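Local coordinates for protein nitrite reductase (Hyphomicrobium denitrificans, PDB 2DV6) that probably reduces nitrite to nitric oxide in denitrification, using copper centres and electrons delivered by a cytochrome c, at residues A[118-122]-A[123-127]; A[262-265]-A[266-269]. All coordinates share one frame; numbering follows the deposited sequence.

Interaction 1 (A[118-122]-A[123-127]); sequences GHRQA and GMEGN. With CU (copper (II) ion), chain I.
Met124 and Gly123 fold back onto the last turn of the short helix 119-122, closing it with a Schellman motif: Met124 N reaches His119 O at 2.9 Å, while Gly123 N is held by Arg120 O at 3.2 Å. Gly123 suits the turn because its positive phi would press any side chain against the carbonyl oxygen of Ala122.

The turn brings two copper-site residues together. His119 and Met124 lie side by side and point the same way, each with CG anti to its own carbonyl carbon (chi1 -66° and -62°). His119 ND1 binds the copper at 2.1 Å, and Met124 SD lies 2.9 Å from the same ion, while the sulfur approaches the His119 ring obliquely. A soft thioether beside an imidazole is the usual pairing of a type 1 copper centre, which His77 and Cys114 complete.

On the outer side Arg120 and Glu125 form a salt bridge. Arg120 NH1 meets Glu125 OE2 at 2.9 Å; the oxygen lies in the guanidinium plane, yet the donor comes from above the carboxylate plane, the two planes being 68° apart. Bends at chi2 and chi3 bring the guanidinium to Glu125, and Arg120 CD packs 3.3 Å from Glu125 OE1. A water donating to Arg120 O and, at longer range, to Glu125 OE1 ties the helix to the strand a second time.

Strand 125-131 leaves the turn between strands 57-60 and 108-113; Met40 and Tyr42 of strand 39-45 touch Met124, Tyr113 makes a cation-pi contact with Arg120, and Ala122 packs on His119 of the second subunit.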
ATOM      1  N   GLY A 118       7.431  31.498  -4.706  1.00 23.55           N
ATOM      2  CA  GLY A 118       7.006  30.741  -5.875  1.00 23.50           C
ATOM      3  C   GLY A 118       5.641  30.103  -5.737  1.00 23.73           C
ATOM      4  O   GLY A 118       4.966  29.867  -6.740  1.00 24.51           O
ATOM      5  N   HIS A 119       5.200  29.845  -4.510  1.00 23.38           N
ATOM      6  CA  HIS A 119       3.972  29.048  -4.290  1.00 23.73           C
ATOM      7  C   HIS A 119       2.706  29.712  -4.756  1.00 24.43           C
ATOM      8  O   HIS A 119       1.837  29.031  -5.307  1.00 25.02           O
ATOM      9  CB  HIS A 119       3.839  28.589  -2.831  1.00 21.32           C
ATOM     10  CG  HIS A 119       4.897  27.617  -2.434  1.00 22.29           C
ATOM     11  ND1 HIS A 119       4.742  26.716  -1.401  1.00 21.71           N
ATOM     12  CD2 HIS A 119       6.145  27.416  -2.924  1.00 23.04           C
ATOM     13  CE1 HIS A 119       5.837  25.987  -1.287  1.00 22.53           C
ATOM     14  NE2 HIS A 119       6.705  26.393  -2.196  1.00 23.66           N
ATOM     15  N   ARG A 120       2.561  31.019  -4.543  1.00 25.52           N
ATOM     16  CA  ARG A 120       1.342  31.676  -5.055  1.00 26.09           C
ATOM     17  C   ARG A 120       1.305  31.590  -6.587  1.00 26.69           C
ATOM     18  O   ARG A 120       0.268  31.270  -7.169  1.00 26.42           O
ATOM     19  CB  ARG A 120       1.105  33.091  -4.500  1.00 27.21           C
ATOM     20  CG  ARG A 120       0.233  33.926  -5.418  1.00 29.66           C
ATOM     21  CD  ARG A 120      -0.878  34.766  -4.797  1.00 31.78           C
ATOM     22  NE  ARG A 120      -0.407  35.983  -4.189  1.00 31.16           N
ATOM     23  CZ  ARG A 120      -1.160  37.040  -3.846  1.00 30.70           C
ATOM     24  NH1 ARG A 120      -2.476  37.126  -4.070  1.00 27.90           N
ATOM     25  NH2 ARG A 120      -0.541  38.041  -3.255  1.00 30.37           N
ATOM     26  N   GLN A 121       2.456  31.769  -7.233  1.00 27.12           N
ATOM     27  CA  GLN A 121       2.511  31.642  -8.688  1.00 28.54           C
ATOM     28  C   GLN A 121       2.283  30.198  -9.161  1.00 27.61           C
ATOM     29  O   GLN A 121       1.672  29.980 -10.202  1.00 27.73           O
ATOM     30  CB  GLN A 121       3.846  32.114  -9.223  1.00 30.69           C
ATOM     31  CG  GLN A 121       4.089  33.601  -9.191  1.00 34.86           C
ATOM     32  CD  GLN A 121       5.583  33.884  -9.340  1.00 39.04           C
ATOM     33  OE1 GLN A 121       6.365  33.776  -8.364  1.00 40.19           O
ATOM     34  NE2 GLN A 121       5.999  34.199 -10.579  1.00 39.42           N
ATOM     35  N   ALA A 122       2.806  29.240  -8.399  1.00 26.21           N
ATOM     36  CA  ALA A 122       2.620  27.814  -8.649  1.00 25.08           C
ATOM     37  C   ALA A 122       1.144  27.369  -8.532  1.00 24.69           C
ATOM     38  O   ALA A 122       0.795  26.319  -9.027  1.00 24.81           O
ATOM     39  CB  ALA A 122       3.500  27.013  -7.695  1.00 24.30           C
ATOM     40  N   GLY A 123       0.287  28.168  -7.882  1.00 24.40           N
ATOM     41  CA  GLY A 123      -1.146  27.895  -7.835  1.00 24.54           C
ATOM     42  C   GLY A 123      -1.797  28.086  -6.471  1.00 25.42           C
ATOM     43  O   GLY A 123      -3.001  27.960  -6.346  1.00 26.78           O
ATOM     44  N   MET A 124      -1.023  28.384  -5.432  1.00 25.04           N
ATOM     45  CA  MET A 124      -1.569  28.430  -4.077  1.00 24.76           C
ATOM     46  C   MET A 124      -2.271  29.765  -3.745  1.00 24.48           C
ATOM     47  O   MET A 124      -1.705  30.645  -3.094  1.00 23.42           O
ATOM     48  CB  MET A 124      -0.458  28.068  -3.070  1.00 24.57           C
ATOM     49  CG  MET A 124       0.099  26.642  -3.254  1.00 24.79           C
ATOM     50  SD  MET A 124       1.026  26.119  -1.831  1.00 26.64           S
ATOM     51  CE  MET A 124      -0.381  25.644  -0.790  1.00 25.74           C
ATOM     52  N   GLU A 125      -3.509  29.893  -4.188  1.00 24.83           N
ATOM     53  CA  GLU A 125      -4.280  31.083  -3.953  1.00 26.29           C
ATOM     54  C   GLU A 125      -5.747  30.768  -4.142  1.00 25.14           C
ATOM     55  O   GLU A 125      -6.110  30.067  -5.109  1.00 24.66           O
ATOM     56  CB  GLU A 125      -3.873  32.147  -5.002  1.00 29.28           C
ATOM     57  CG  GLU A 125      -4.805  33.373  -5.033  1.00 35.34           C
ATOM     58  CD  GLU A 125      -4.244  34.550  -5.834  1.00 37.42           C
ATOM     59  OE1 GLU A 125      -3.504  34.329  -6.801  1.00 40.03           O
ATOM     60  OE2 GLU A 125      -4.551  35.702  -5.476  1.00 41.59           O
ATOM     61  N   GLY A 126      -6.593  31.319  -3.277  1.00 23.58           N
ATOM     62  CA  GLY A 126      -8.046  31.283  -3.495  1.00 24.42           C
ATOM     63  C   GLY A 126      -8.743  32.527  -2.921  1.00 24.47           C
ATOM     64  O   GLY A 126      -8.088  33.491  -2.573  1.00 24.47           O
ATOM     65  N   ASN A 127     -10.063  32.512  -2.834  1.00 25.76           N
ATOM     66  CA  ASN A 127     -10.809  33.652  -2.270  1.00 27.69           C
ATOM     67  C   ASN A 127     -11.627  33.370  -1.035  1.00 27.83           C
ATOM     68  O   ASN A 127     -12.176  32.272  -0.853  1.00 27.68           O
ATOM     69  CB  ASN A 127     -11.766  34.240  -3.305  1.00 31.55           C
ATOM     70  CG  ASN A 127     -11.053  34.655  -4.563  1.00 35.87           C
ATOM     71  OD1 ASN A 127      -9.988  35.264  -4.501  1.00 38.98           O
ATOM     72  ND2 ASN A 127     -11.623  34.320  -5.717  1.00 39.10           N
TER
HETATM   73 CU    CU I 502       3.131  27.002  -0.078  1.00 25.10          CU
HETATM   74  O   HOH W   1      -1.918  32.013  -8.512  1.00 46.26           O

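Interaction 2 (A[262-265]-A[266-269]); sequences TPSV and PTHI. With CU (copper (II) ion), chain G.
Ser264 caps helix 265-270, OG lying 2.7 Å from Thr267 OG1 and accepting a weak bond from Thr267 N at 3.3 Å. The small hydroxyl suits an N-cap, and chi1 of 164°, anti to the backbone N, carries it across to the first turn. The same OG is hydrogen-bonded to Glu422 of the third subunit.

The packing is tightest round His268. His268 N bonds to Ser264 O at 3.0 Å, and Ile269 N likewise to Val265 O. Thr262 CB lies over one face of the imidazole in a CH-pi contact, 4.0 Å from the ring centroid, while Ser264 O sits at the ring edge. With the ring held there, His268 ND1 points at the copper and binds it at 2.1 Å; His219, Cys260 and Met273 complete this type 1 site. Histidine suits the place because both ring nitrogens are used: His268 NE2 gives its proton to a water O 2.7 Å away. The looser side is at partly exposed Pro263, whose O accepts from this water and also bonds to Ser101 of the third subunit.

Pro266 suits the first turn, where no N-H is needed; Pro266 CD rests 3.5 Å from Val265 CB and 3.6 Å from Ser264 OG. An alanine here would probably leave Val265 and the Ser264 hydroxyl without the ring carbons they pack against and give the helix start more freedom. Val265 CG1 touches Ile269 CD1.

The helix follows strand 254-259, whose His259 lies against Val265 and Ile269, and precedes strand 274-280; Leu318 of helix 315-319 covers Pro266 and Thr267.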
ATOM      1  N   THR A 262     -31.026  -2.190  25.887  1.00 20.97           N
ATOM      2  CA  THR A 262     -31.054  -3.349  24.985  1.00 20.73           C
ATOM      3  C   THR A 262     -29.666  -3.558  24.333  1.00 21.52           C
ATOM      4  O   THR A 262     -29.102  -2.626  23.805  1.00 21.59           O
ATOM      5  CB  THR A 262     -32.138  -3.143  23.917  1.00 20.67           C
ATOM      6  OG1 THR A 262     -33.399  -2.986  24.591  1.00 21.09           O
ATOM      7  CG2 THR A 262     -32.186  -4.349  22.878  1.00 18.02           C
ATOM      8  N   PRO A 263     -29.104  -4.775  24.397  1.00 22.82           N
ATOM      9  CA  PRO A 263     -27.825  -5.024  23.708  1.00 22.17           C
ATOM     10  C   PRO A 263     -27.930  -4.665  22.228  1.00 21.57           C
ATOM     11  O   PRO A 263     -28.950  -4.943  21.635  1.00 21.22           O
ATOM     12  CB  PRO A 263     -27.638  -6.536  23.882  1.00 22.24           C
ATOM     13  CG  PRO A 263     -28.347  -6.820  25.181  1.00 23.17           C
ATOM     14  CD  PRO A 263     -29.579  -5.973  25.127  1.00 22.20           C
ATOM     15  N   SER A 264     -26.954  -3.985  21.620  1.00 21.95           N
ATOM     16  CA  SER A 264     -25.756  -3.405  22.220  1.00 21.55           C
ATOM     17  C   SER A 264     -26.106  -2.124  22.980  1.00 21.12           C
ATOM     18  O   SER A 264     -26.570  -1.146  22.381  1.00 21.58           O
ATOM     19  CB  SER A 264     -24.782  -3.084  21.075  1.00 20.93           C
ATOM     20  OG  SER A 264     -23.736  -2.186  21.461  1.00 22.13           O
ATOM     21  N   VAL A 265     -25.905  -2.106  24.287  1.00 20.08           N
ATOM     22  CA  VAL A 265     -26.279  -0.907  25.028  1.00 19.89           C
ATOM     23  C   VAL A 265     -25.536   0.352  24.555  1.00 20.41           C
ATOM     24  O   VAL A 265     -26.189   1.351  24.315  1.00 20.09           O
ATOM     25  CB  VAL A 265     -26.171  -1.074  26.581  1.00 19.62           C
ATOM     26  CG1 VAL A 265     -26.619   0.219  27.255  1.00 17.68           C
ATOM     27  CG2 VAL A 265     -27.086  -2.240  27.070  1.00 18.89           C
ATOM     28  N   PRO A 266     -24.169   0.321  24.419  1.00 20.23           N
ATOM     29  CA  PRO A 266     -23.496   1.564  23.938  1.00 20.54           C
ATOM     30  C   PRO A 266     -23.976   2.009  22.562  1.00 20.04           C
ATOM     31  O   PRO A 266     -23.950   3.191  22.272  1.00 19.97           O
ATOM     32  CB  PRO A 266     -22.010   1.190  23.881  1.00 19.81           C
ATOM     33  CG  PRO A 266     -21.941  -0.282  24.019  1.00 18.97           C
ATOM     34  CD  PRO A 266     -23.195  -0.748  24.707  1.00 20.38           C
ATOM     35  N   THR A 267     -24.412   1.066  21.725  1.00 20.46           N
ATOM     36  CA  THR A 267     -25.063   1.429  20.463  1.00 20.79           C
ATOM     37  C   THR A 267     -26.411   2.168  20.629  1.00 21.58           C
ATOM     38  O   THR A 267     -26.638   3.168  19.973  1.00 21.62           O
ATOM     39  CB  THR A 267     -25.310   0.191  19.599  1.00 22.69           C
ATOM     40  OG1 THR A 267     -24.060  -0.518  19.370  1.00 22.74           O
ATOM     41  CG2 THR A 267     -25.979   0.604  18.265  1.00 21.19           C
ATOM     42  N   HIS A 268     -27.309   1.665  21.479  1.00 20.11           N
ATOM     43  CA  HIS A 268     -28.576   2.354  21.723  1.00 20.25           C
ATOM     44  C   HIS A 268     -28.341   3.747  22.332  1.00 20.24           C
ATOM     45  O   HIS A 268     -29.054   4.697  22.001  1.00 20.61           O
ATOM     46  CB  HIS A 268     -29.536   1.496  22.607  1.00 20.62           C
ATOM     47  CG  HIS A 268     -30.080   0.284  21.888  1.00 21.01           C
ATOM     48  ND1 HIS A 268     -31.390   0.190  21.471  1.00 21.77           N
ATOM     49  CD2 HIS A 268     -29.468  -0.837  21.443  1.00 20.86           C
ATOM     50  CE1 HIS A 268     -31.574  -0.941  20.819  1.00 20.82           C
ATOM     51  NE2 HIS A 268     -30.420  -1.580  20.773  1.00 23.33           N
ATOM     52  N   ILE A 269     -27.355   3.855  23.225  1.00 19.46           N
ATOM     53  CA  ILE A 269     -27.009   5.132  23.858  1.00 19.82           C
ATOM     54  C   ILE A 269     -26.402   6.112  22.859  1.00 19.80           C
ATOM     55  O   ILE A 269     -26.887   7.257  22.725  1.00 20.10           O
ATOM     56  CB  ILE A 269     -26.072   4.948  25.059  1.00 20.04           C
ATOM     57  CG1 ILE A 269     -26.837   4.325  26.208  1.00 19.66           C
ATOM     58  CG2 ILE A 269     -25.450   6.303  25.517  1.00 20.49           C
ATOM     59  CD1 ILE A 269     -25.918   3.843  27.334  1.00 17.58           C
TER
HETATM   60 CU    CU G 500     -32.969   1.151  22.471  1.00 24.12          CU
HETATM   61  O   HOH W   2     -30.356  -3.922  19.351  1.00 28.27           O

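From the N terminus the chain first builds a cupredoxin-like domain, where interaction 1 turns the helix that follows strand 108-113 into strand 125-131. Strand 163-178 then opens the next cupredoxin-like unit, in which interaction 2 joins the loop after strand 254-259 to the helix leading to strand 274-280. The two are in series, neither nested nor crossed, with centres 49 Å apart. Each closes only a local turn, yet each places a histidine of a separate type 1 copper site on the connection between two neighbouring antiparallel strands. Both also face other subunits: residues 118-122 meet the second, residues 262-269 the third.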